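Local coordinates for protein Phenylalanine/tyrosine ammonia-lyase (Rhodosporidium toruloides, PDB 1Y2M) that catalyses the non-oxidative deamination of L-phenylalanine and L-tyrosine to trans-cinnamic and p-coumaric acid, releasing ammonia, at residues 224-237 and 244-258. Numbering follows the deposited sequence.
Sequences AISGHPDSKVHVVH and LYAREAMALFNLEPV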
ATOM      1  N   ALA B 224      10.426 -14.081  33.154  1.00  7.92           N
ATOM      2  CA  ALA B 224       9.495 -13.945  34.236  1.00  8.79           C
ATOM      3  C   ALA B 224       9.409 -15.247  35.054  1.00  7.57           C
ATOM      4  O   ALA B 224       9.586 -15.190  36.286  1.00  8.93           O
ATOM      5  CB  ALA B 224       8.151 -13.499  33.754  1.00 10.06           C
ATOM      6  N   ILE B 225       9.141 -16.390  34.426  1.00  8.70           N
ATOM      7  CA  ILE B 225       9.050 -17.628  35.190  1.00  7.93           C
ATOM      8  C   ILE B 225      10.375 -18.031  35.853  1.00  6.44           C
ATOM      9  O   ILE B 225      10.397 -18.802  36.819  1.00  7.72           O
ATOM     10  CB  ILE B 225       8.463 -18.816  34.367  1.00  6.26           C
ATOM     11  CG1 ILE B 225       9.323 -19.158  33.140  1.00  7.44           C
ATOM     12  CG2 ILE B 225       7.066 -18.503  33.975  1.00 10.26           C
ATOM     13  CD1 ILE B 225       8.975 -20.515  32.532  1.00 10.32           C
ATOM     14  N   SER B 226      11.485 -17.552  35.292  1.00  6.63           N
ATOM     15  CA  SER B 226      12.786 -17.841  35.854  1.00  5.32           C
ATOM     16  C   SER B 226      13.264 -16.760  36.854  1.00  9.21           C
ATOM     17  O   SER B 226      14.350 -16.868  37.428  1.00  9.03           O
ATOM     18  CB  SER B 226      13.788 -18.096  34.715  1.00 11.67           C
ATOM     19  OG  SER B 226      13.994 -16.947  34.000  1.00 17.73           O
ATOM     20  N   GLY B 227      12.453 -15.738  37.092  1.00  8.04           N
ATOM     21  CA  GLY B 227      12.764 -14.766  38.126  1.00  9.86           C
ATOM     22  C   GLY B 227      13.948 -13.858  37.798  1.00 10.06           C
ATOM     23  O   GLY B 227      14.682 -13.463  38.705  1.00  9.56           O
ATOM     24  N   HIS B 228      14.127 -13.533  36.512  1.00  7.42           N
ATOM     25  CA  HIS B 228      15.144 -12.536  36.114  1.00  6.14           C
ATOM     26  C   HIS B 228      14.966 -11.304  37.002  1.00  8.47           C
ATOM     27  O   HIS B 228      13.854 -10.883  37.248  1.00  9.62           O
ATOM     28  CB  HIS B 228      14.957 -12.123  34.663  1.00  8.99           C
ATOM     29  CG  HIS B 228      16.093 -11.325  34.105  1.00 11.10           C
ATOM     30  ND1 HIS B 228      16.320 -10.006  34.441  1.00  9.12           N
ATOM     31  CD2 HIS B 228      17.021 -11.641  33.170  1.00  6.54           C
ATOM     32  CE1 HIS B 228      17.361  -9.558  33.760  1.00 11.82           C
ATOM     33  NE2 HIS B 228      17.809 -10.525  32.985  1.00  7.93           N
ATOM     34  N   PRO B 229      16.064 -10.731  37.507  1.00  8.51           N
ATOM     35  CA  PRO B 229      15.934  -9.560  38.397  1.00  9.29           C
ATOM     36  C   PRO B 229      15.256  -8.307  37.858  1.00 11.58           C
ATOM     37  O   PRO B 229      14.823  -7.447  38.644  1.00 10.11           O
ATOM     38  CB  PRO B 229      17.379  -9.195  38.726  1.00  9.16           C
ATOM     39  CG  PRO B 229      18.204 -10.351  38.333  1.00 12.49           C
ATOM     40  CD  PRO B 229      17.460 -11.150  37.316  1.00  8.97           C
ATOM     41  N   ASP B 230      15.186  -8.185  36.541  1.00  9.43           N
ATOM     42  CA  ASP B 230      14.598  -7.013  35.867  1.00 10.23           C
ATOM     43  C   ASP B 230      13.329  -7.379  35.140  1.00 11.22           C
ATOM     44  O   ASP B 230      12.862  -6.625  34.303  1.00 12.41           O
ATOM     45  CB  ASP B 230      15.622  -6.416  34.869  1.00 11.36           C
ATOM     46  CG  ASP B 230      15.262  -5.032  34.413  1.00 16.76           C
ATOM     47  OD1 ASP B 230      14.552  -4.312  35.145  1.00 12.41           O
ATOM     48  OD2 ASP B 230      15.682  -4.647  33.303  1.00 10.60           O
ATOM     49  N   SER B 231      12.747  -8.526  35.453  1.00 10.64           N
ATOM     50  CA  SER B 231      11.476  -8.933  34.867  1.00 11.85           C
ATOM     51  C   SER B 231      10.279  -8.422  35.688  1.00  7.86           C
ATOM     52  O   SER B 231      10.255  -8.560  36.914  1.00  9.24           O
ATOM     53  CB  SER B 231      11.444 -10.463  34.720  1.00 10.81           C
ATOM     54  OG  SER B 231      10.125 -10.921  34.572  1.00 14.38           O
ATOM     55  N   LYS B 232       9.310  -7.813  34.995  1.00 10.79           N
ATOM     56  CA  LYS B 232       8.093  -7.267  35.624  1.00 10.56           C
ATOM     57  C   LYS B 232       6.870  -8.066  35.205  1.00  9.93           C
ATOM     58  O   LYS B 232       6.776  -8.533  34.071  1.00  7.34           O
ATOM     59  CB  LYS B 232       7.908  -5.776  35.285  1.00 12.90           C
ATOM     60  CG  LYS B 232       9.209  -4.985  35.011  1.00 32.09           C
ATOM     61  CD  LYS B 232       9.877  -4.396  36.201  1.00 35.51           C
ATOM     62  CE  LYS B 232      11.040  -3.468  35.723  1.00 36.92           C
ATOM     63  NZ  LYS B 232      11.532  -2.495  36.801  1.00 44.48           N
ATOM     64  N   VAL B 233       5.905  -8.191  36.118  1.00  7.03           N
ATOM     65  CA  VAL B 233       4.672  -8.912  35.842  1.00  8.65           C
ATOM     66  C   VAL B 233       3.500  -8.152  36.405  1.00  8.46           C
ATOM     67  O   VAL B 233       3.653  -7.357  37.316  1.00 10.52           O
ATOM     68  CB  VAL B 233       4.717 -10.359  36.440  1.00  9.80           C
ATOM     69  CG1 VAL B 233       5.904 -11.126  35.863  1.00 10.07           C
ATOM     70  CG2 VAL B 233       4.773 -10.280  37.980  1.00  7.53           C
ATOM     71  N   HIS B 234       2.328  -8.379  35.823  1.00  7.89           N
ATOM     72  CA  HIS B 234       1.084  -7.760  36.239  1.00  8.77           C
ATOM     73  C   HIS B 234       0.301  -8.816  37.059  1.00 10.15           C
ATOM     74  O   HIS B 234       0.232  -9.982  36.673  1.00 11.84           O
ATOM     75  CB  HIS B 234       0.300  -7.342  35.018  1.00  8.58           C
ATOM     76  CG  HIS B 234      -1.091  -6.889  35.306  1.00  7.15           C
ATOM     77  ND1 HIS B 234      -2.117  -7.766  35.578  1.00 14.29           N
ATOM     78  CD2 HIS B 234      -1.641  -5.662  35.254  1.00 10.75           C
ATOM     79  CE1 HIS B 234      -3.237  -7.080  35.759  1.00 16.22           C
ATOM     80  NE2 HIS B 234      -2.977  -5.797  35.547  1.00 10.67           N
ATOM     81  N   VAL B 235      -0.228  -8.402  38.198  1.00  8.76           N
ATOM     82  CA  VAL B 235      -1.099  -9.188  39.052  1.00  9.64           C
ATOM     83  C   VAL B 235      -2.184  -8.289  39.606  1.00 12.20           C
ATOM     84  O   VAL B 235      -1.989  -7.083  39.766  1.00 14.26           O
ATOM     85  CB  VAL B 235      -0.353  -9.810  40.245  1.00  9.80           C
ATOM     86  CG1 VAL B 235       0.770 -10.687  39.740  1.00 22.78           C
ATOM     87  CG2 VAL B 235       0.192  -8.726  41.233  1.00 13.40           C
ATOM     88  N   VAL B 236      -3.312  -8.895  39.959  1.00 11.27           N
ATOM     89  CA  VAL B 236      -4.251  -8.220  40.857  1.00 11.98           C
ATOM     90  C   VAL B 236      -4.039  -8.731  42.278  1.00 12.72           C
ATOM     91  O   VAL B 236      -4.041  -9.929  42.529  1.00 13.17           O
ATOM     92  CB  VAL B 236      -5.712  -8.480  40.426  1.00 10.93           C
ATOM     93  CG1 VAL B 236      -6.706  -7.870  41.451  1.00 15.10           C
ATOM     94  CG2 VAL B 236      -5.953  -7.968  39.028  1.00 14.08           C
ATOM     95  N   HIS B 237      -3.772  -7.812  43.201  1.00 10.04           N
ATOM     96  CA  HIS B 237      -3.488  -8.134  44.571  1.00 10.58           C
ATOM     97  C   HIS B 237      -4.168  -7.086  45.430  1.00 10.98           C
ATOM     98  O   HIS B 237      -4.077  -5.897  45.121  1.00 10.02           O
ATOM     99  CB  HIS B 237      -1.984  -8.084  44.782  1.00 12.64           C
ATOM    100  CG  HIS B 237      -1.557  -8.419  46.163  1.00 16.26           C
ATOM    101  ND1 HIS B 237      -1.026  -7.484  47.022  1.00 17.09           N
ATOM    102  CD2 HIS B 237      -1.638  -9.573  46.858  1.00 18.54           C
ATOM    103  CE1 HIS B 237      -0.763  -8.065  48.180  1.00 16.78           C
ATOM    104  NE2 HIS B 237      -1.112  -9.334  48.100  1.00 19.30           N
ATOM    105  N   LEU B 244       4.795  -5.734  39.523  1.00  8.70           N
ATOM    106  CA  LEU B 244       5.817  -6.108  40.455  1.00 11.34           C
ATOM    107  C   LEU B 244       6.972  -6.843  39.756  1.00  6.76           C
ATOM    108  O   LEU B 244       6.838  -7.353  38.637  1.00  8.18           O
ATOM    109  CB  LEU B 244       5.206  -7.080  41.474  1.00  9.77           C
ATOM    110  CG  LEU B 244       3.955  -6.688  42.229  1.00  9.95           C
ATOM    111  CD1 LEU B 244       3.458  -7.835  43.062  1.00 12.96           C
ATOM    112  CD2 LEU B 244       4.232  -5.470  43.101  1.00 16.91           C
ATOM    113  N   TYR B 245       8.114  -6.890  40.401  1.00  9.50           N
ATOM    114  CA  TYR B 245       9.151  -7.775  39.922  1.00 10.74           C
ATOM    115  C   TYR B 245       8.640  -9.203  39.975  1.00 12.37           C
ATOM    116  O   TYR B 245       7.846  -9.578  40.865  1.00  7.75           O
ATOM    117  CB  TYR B 245      10.441  -7.608  40.702  1.00  9.33           C
ATOM    118  CG  TYR B 245      11.113  -6.331  40.324  1.00 10.33           C
ATOM    119  CD1 TYR B 245      11.878  -6.243  39.154  1.00 18.42           C
ATOM    120  CD2 TYR B 245      10.963  -5.188  41.115  1.00 23.17           C
ATOM    121  CE1 TYR B 245      12.465  -5.000  38.771  1.00 24.04           C
ATOM    122  CE2 TYR B 245      11.543  -3.976  40.757  1.00 22.25           C
ATOM    123  CZ  TYR B 245      12.304  -3.888  39.608  1.00 21.37           C
ATOM    124  OH  TYR B 245      12.904  -2.676  39.264  1.00 22.95           O
ATOM    125  N   ALA B 246       9.094 -10.012  39.016  1.00  7.51           N
ATOM    126  CA  ALA B 246       8.609 -11.395  38.905  1.00  9.15           C
ATOM    127  C   ALA B 246       8.791 -12.154  40.208  1.00  7.44           C
ATOM    128  O   ALA B 246       7.874 -12.855  40.628  1.00  8.95           O
ATOM    129  CB  ALA B 246       9.277 -12.132  37.800  1.00 10.58           C
ATOM    130  N   ARG B 247       9.959 -12.034  40.845  1.00  8.20           N
ATOM    131  CA  ARG B 247      10.159 -12.748  42.138  1.00  8.88           C
ATOM    132  C   ARG B 247       9.222 -12.315  43.252  1.00 10.82           C
ATOM    133  O   ARG B 247       8.735 -13.136  43.998  1.00  9.84           O
ATOM    134  CB  ARG B 247      11.615 -12.655  42.585  1.00  8.55           C
ATOM    135  CG  ARG B 247      12.502 -13.527  41.729  1.00 14.92           C
ATOM    136  CD  ARG B 247      13.900 -13.494  42.206  1.00 14.76           C
ATOM    137  NE  ARG B 247      14.692 -14.412  41.408  1.00 12.43           N
ATOM    138  CZ  ARG B 247      15.044 -15.641  41.760  1.00 16.01           C
ATOM    139  NH1 ARG B 247      14.780 -16.139  42.968  1.00 11.15           N
ATOM    140  NH2 ARG B 247      15.743 -16.367  40.913  1.00 15.01           N
ATOM    141  N   GLU B 248       8.921 -11.024  43.340  1.00 10.72           N
ATOM    142  CA  GLU B 248       7.925 -10.538  44.299  1.00 11.19           C
ATOM    143  C   GLU B 248       6.561 -11.173  44.034  1.00  7.83           C
ATOM    144  O   GLU B 248       5.894 -11.649  44.979  1.00 11.43           O
ATOM    145  CB  GLU B 248       7.795  -9.025  44.232  1.00 12.88           C
ATOM    146  CG  GLU B 248       9.048  -8.313  44.590  1.00 18.16           C
ATOM    147  CD  GLU B 248       8.993  -6.806  44.317  1.00 18.06           C
ATOM    148  OE1 GLU B 248       8.230  -6.294  43.440  1.00 18.88           O
ATOM    149  OE2 GLU B 248       9.805  -6.115  44.964  1.00 24.94           O
ATOM    150  N   ALA B 249       6.139 -11.193  42.780  1.00 11.60           N
ATOM    151  CA  ALA B 249       4.831 -11.754  42.465  1.00 13.12           C
ATOM    152  C   ALA B 249       4.802 -13.234  42.803  1.00 13.84           C
ATOM    153  O   ALA B 249       3.845 -13.736  43.396  1.00 10.57           O
ATOM    154  CB  ALA B 249       4.470 -11.532  40.985  1.00 13.37           C
HETATM  155  N   MSE B 250       5.860 -13.952  42.455  1.00 10.09           N
HETATM  156  CA  MSE B 250       5.897 -15.374  42.708  1.00 10.17           C
HETATM  157  C   MSE B 250       5.833 -15.678  44.192  1.00  9.25           C
HETATM  158  O   MSE B 250       5.199 -16.658  44.614  1.00 13.53           O
HETATM  159  CB  MSE B 250       7.127 -15.995  42.092  1.00  7.80           C
HETATM  160  CG  MSE B 250       6.932 -16.108  40.587  1.00  9.36           C
HETATM  161 SE   MSE B 250       8.317 -17.144  39.686  1.00 22.30          SE
HETATM  162  CE  MSE B 250       9.702 -15.635  39.675  1.00 13.71           C
ATOM    163  N   ALA B 251       6.462 -14.823  44.998  1.00 10.72           N
ATOM    164  CA  ALA B 251       6.509 -15.040  46.453  1.00 11.07           C
ATOM    165  C   ALA B 251       5.109 -14.877  47.064  1.00 11.06           C
ATOM    166  O   ALA B 251       4.757 -15.594  48.003  1.00 11.52           O
ATOM    167  CB  ALA B 251       7.466 -14.080  47.099  1.00 14.15           C
ATOM    168  N   LEU B 252       4.317 -13.924  46.551  1.00 11.84           N
ATOM    169  CA  LEU B 252       2.901 -13.782  46.957  1.00 14.32           C
ATOM    170  C   LEU B 252       2.129 -15.073  46.770  1.00 19.04           C
ATOM    171  O   LEU B 252       1.231 -15.409  47.558  1.00 19.09           O
ATOM    172  CB  LEU B 252       2.195 -12.682  46.137  1.00 15.60           C
ATOM    173  CG  LEU B 252       2.542 -11.229  46.416  1.00 25.35           C
ATOM    174  CD1 LEU B 252       1.751 -10.334  45.439  1.00 29.90           C
ATOM    175  CD2 LEU B 252       2.258 -10.853  47.850  1.00 32.80           C
ATOM    176  N   PHE B 253       2.455 -15.818  45.720  1.00 22.76           N
ATOM    177  CA  PHE B 253       1.716 -17.035  45.401  1.00 22.42           C
ATOM    178  C   PHE B 253       2.452 -18.303  45.778  1.00 23.25           C
ATOM    179  O   PHE B 253       1.992 -19.375  45.448  1.00 28.20           O
ATOM    180  CB  PHE B 253       1.296 -16.974  43.911  1.00 24.90           C
ATOM    181  CG  PHE B 253       0.346 -15.846  43.628  1.00 22.08           C
ATOM    182  CD1 PHE B 253      -0.998 -16.017  43.829  1.00 29.79           C
ATOM    183  CD2 PHE B 253       0.809 -14.599  43.304  1.00 26.79           C
ATOM    184  CE1 PHE B 253      -1.863 -15.000  43.648  1.00 24.92           C
ATOM    185  CE2 PHE B 253      -0.059 -13.556  43.110  1.00 35.72           C
ATOM    186  CZ  PHE B 253      -1.406 -13.755  43.280  1.00 32.32           C
ATOM    187  N   ASN B 254       3.550 -18.189  46.543  1.00 21.06           N
ATOM    188  CA  ASN B 254       4.481 -19.289  46.857  1.00 21.63           C
ATOM    189  C   ASN B 254       4.922 -20.148  45.655  1.00 19.86           C
ATOM    190  O   ASN B 254       5.090 -21.368  45.758  1.00 19.85           O
ATOM    191  CB  ASN B 254       4.016 -20.189  48.039  1.00 25.03           C
ATOM    192  CG  ASN B 254       5.220 -20.938  48.735  1.00 27.83           C
ATOM    193  OD1 ASN B 254       6.366 -20.446  48.747  1.00 40.89           O
ATOM    194  ND2 ASN B 254       4.950 -22.127  49.295  1.00 38.68           N
ATOM    195  N   LEU B 255       5.178 -19.481  44.536  1.00 13.32           N
ATOM    196  CA  LEU B 255       5.659 -20.141  43.338  1.00 13.11           C
ATOM    197  C   LEU B 255       7.178 -20.052  43.310  1.00 13.37           C
ATOM    198  O   LEU B 255       7.748 -19.025  43.682  1.00 16.99           O
ATOM    199  CB  LEU B 255       5.085 -19.445  42.099  1.00  8.78           C
ATOM    200  CG  LEU B 255       3.568 -19.369  41.999  1.00  9.21           C
ATOM    201  CD1 LEU B 255       3.151 -18.611  40.741  1.00 11.19           C
ATOM    202  CD2 LEU B 255       2.975 -20.775  42.011  1.00 13.74           C
ATOM    203  N   GLU B 256       7.823 -21.115  42.860  1.00 11.22           N
ATOM    204  CA  GLU B 256       9.268 -21.158  42.771  1.00 14.27           C
ATOM    205  C   GLU B 256       9.757 -20.821  41.370  1.00 12.22           C
ATOM    206  O   GLU B 256       9.319 -21.431  40.417  1.00 11.75           O
ATOM    207  CB  GLU B 256       9.767 -22.553  43.102  1.00 15.23           C
ATOM    208  CG  GLU B 256      11.263 -22.694  42.962  1.00 21.48           C
ATOM    209  CD  GLU B 256      11.809 -23.917  43.651  1.00 20.24           C
ATOM    210  OE1 GLU B 256      11.142 -24.405  44.583  1.00 21.18           O
ATOM    211  OE2 GLU B 256      12.903 -24.374  43.259  1.00 33.98           O
ATOM    212  N   PRO B 257      10.709 -19.868  41.252  1.00 13.93           N
ATOM    213  CA  PRO B 257      11.389 -19.600  39.966  1.00 13.66           C
ATOM    214  C   PRO B 257      12.030 -20.859  39.436  1.00 12.76           C
ATOM    215  O   PRO B 257      12.583 -21.637  40.224  1.00 13.22           O
ATOM    216  CB  PRO B 257      12.484 -18.603  40.338  1.00 16.99           C
ATOM    217  CG  PRO B 257      11.963 -17.930  41.568  1.00 17.11           C
ATOM    218  CD  PRO B 257      11.154 -18.956  42.313  1.00 14.81           C
ATOM    219  N   VAL B 258      11.928 -21.072  38.138  1.00 10.99           N
ATOM    220  CA  VAL B 258      12.641 -22.169  37.491  1.00  9.96           C
ATOM    221  C   VAL B 258      14.029 -21.722  37.091  1.00 12.80           C
ATOM    222  O   VAL B 258      14.255 -20.529  36.857  1.00 11.72           O
ATOM    223  CB  VAL B 258      11.909 -22.700  36.229  1.00 14.09           C
ATOM    224  CG1 VAL B 258      10.608 -23.380  36.635  1.00 15.24           C
ATOM    225  CG2 VAL B 258      11.661 -21.635  35.251  1.00 14.52           C
TER
HETATM  226  O   HOH W   1       8.259 -20.349  38.020  1.00 10.06           O
HETATM  227  O   HOH W   2      15.832 -18.941  38.216  1.00 15.37           O
HETATM  228  O   HOH W   3      12.309 -10.762  39.638  1.00 10.88           O
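Arg247 reaches to Gly227, whose O lies at the edge of the guanidinium; the straight side chain carries NE to Gly227 O (2.9 Å), where the N-H meets a lone pair in the carbonyl plane. Gly227 ends helix 215-225 in a Schellman motif; its positive phi suits glycine, and a CB here would fall too close to Arg247 NE. Around this helix end other carbonyls find donors: Ile225 O takes Val258 N at 3.0 Å and a water that also bridges to Glu256 O, while a second water donates to both Ser226 O and Val258 O. Val233 and Leu244 exchange both backbone bonds as the hydrogen-bonded pair of an antiparallel hairpin, 232-237 with 240-245, whose second strand runs straight into helix 246-252. At that junction Tyr245 is the N-cap; Ser231 O accepts Ala246 N (2.8 Å), Glu248 OE1 takes Tyr245 N, and a third water links Arg247 N to His228 O. Lys232, bent at chi2 (-87°), lies alongside Tyr245 and gives a weak bond from NZ to Tyr245 OH (2.8 Å); Asp230 OD1 forms a long salt bridge with the same NZ, while OD2 is hydrogen-bonded to Ser693 OG and Thr690 N of the second subunit. A leucine in place of Tyr245 would probably cost Lys232 NZ its weak hydroxyl partner and CD and CE the ring they lie along. Ala249 CB presses on Val233 CG2 at 3.3 Å, tighter than usual carbon contact, so a small residue suits this turn; farther along Leu252 CD1 sits over a face of the His237 ring.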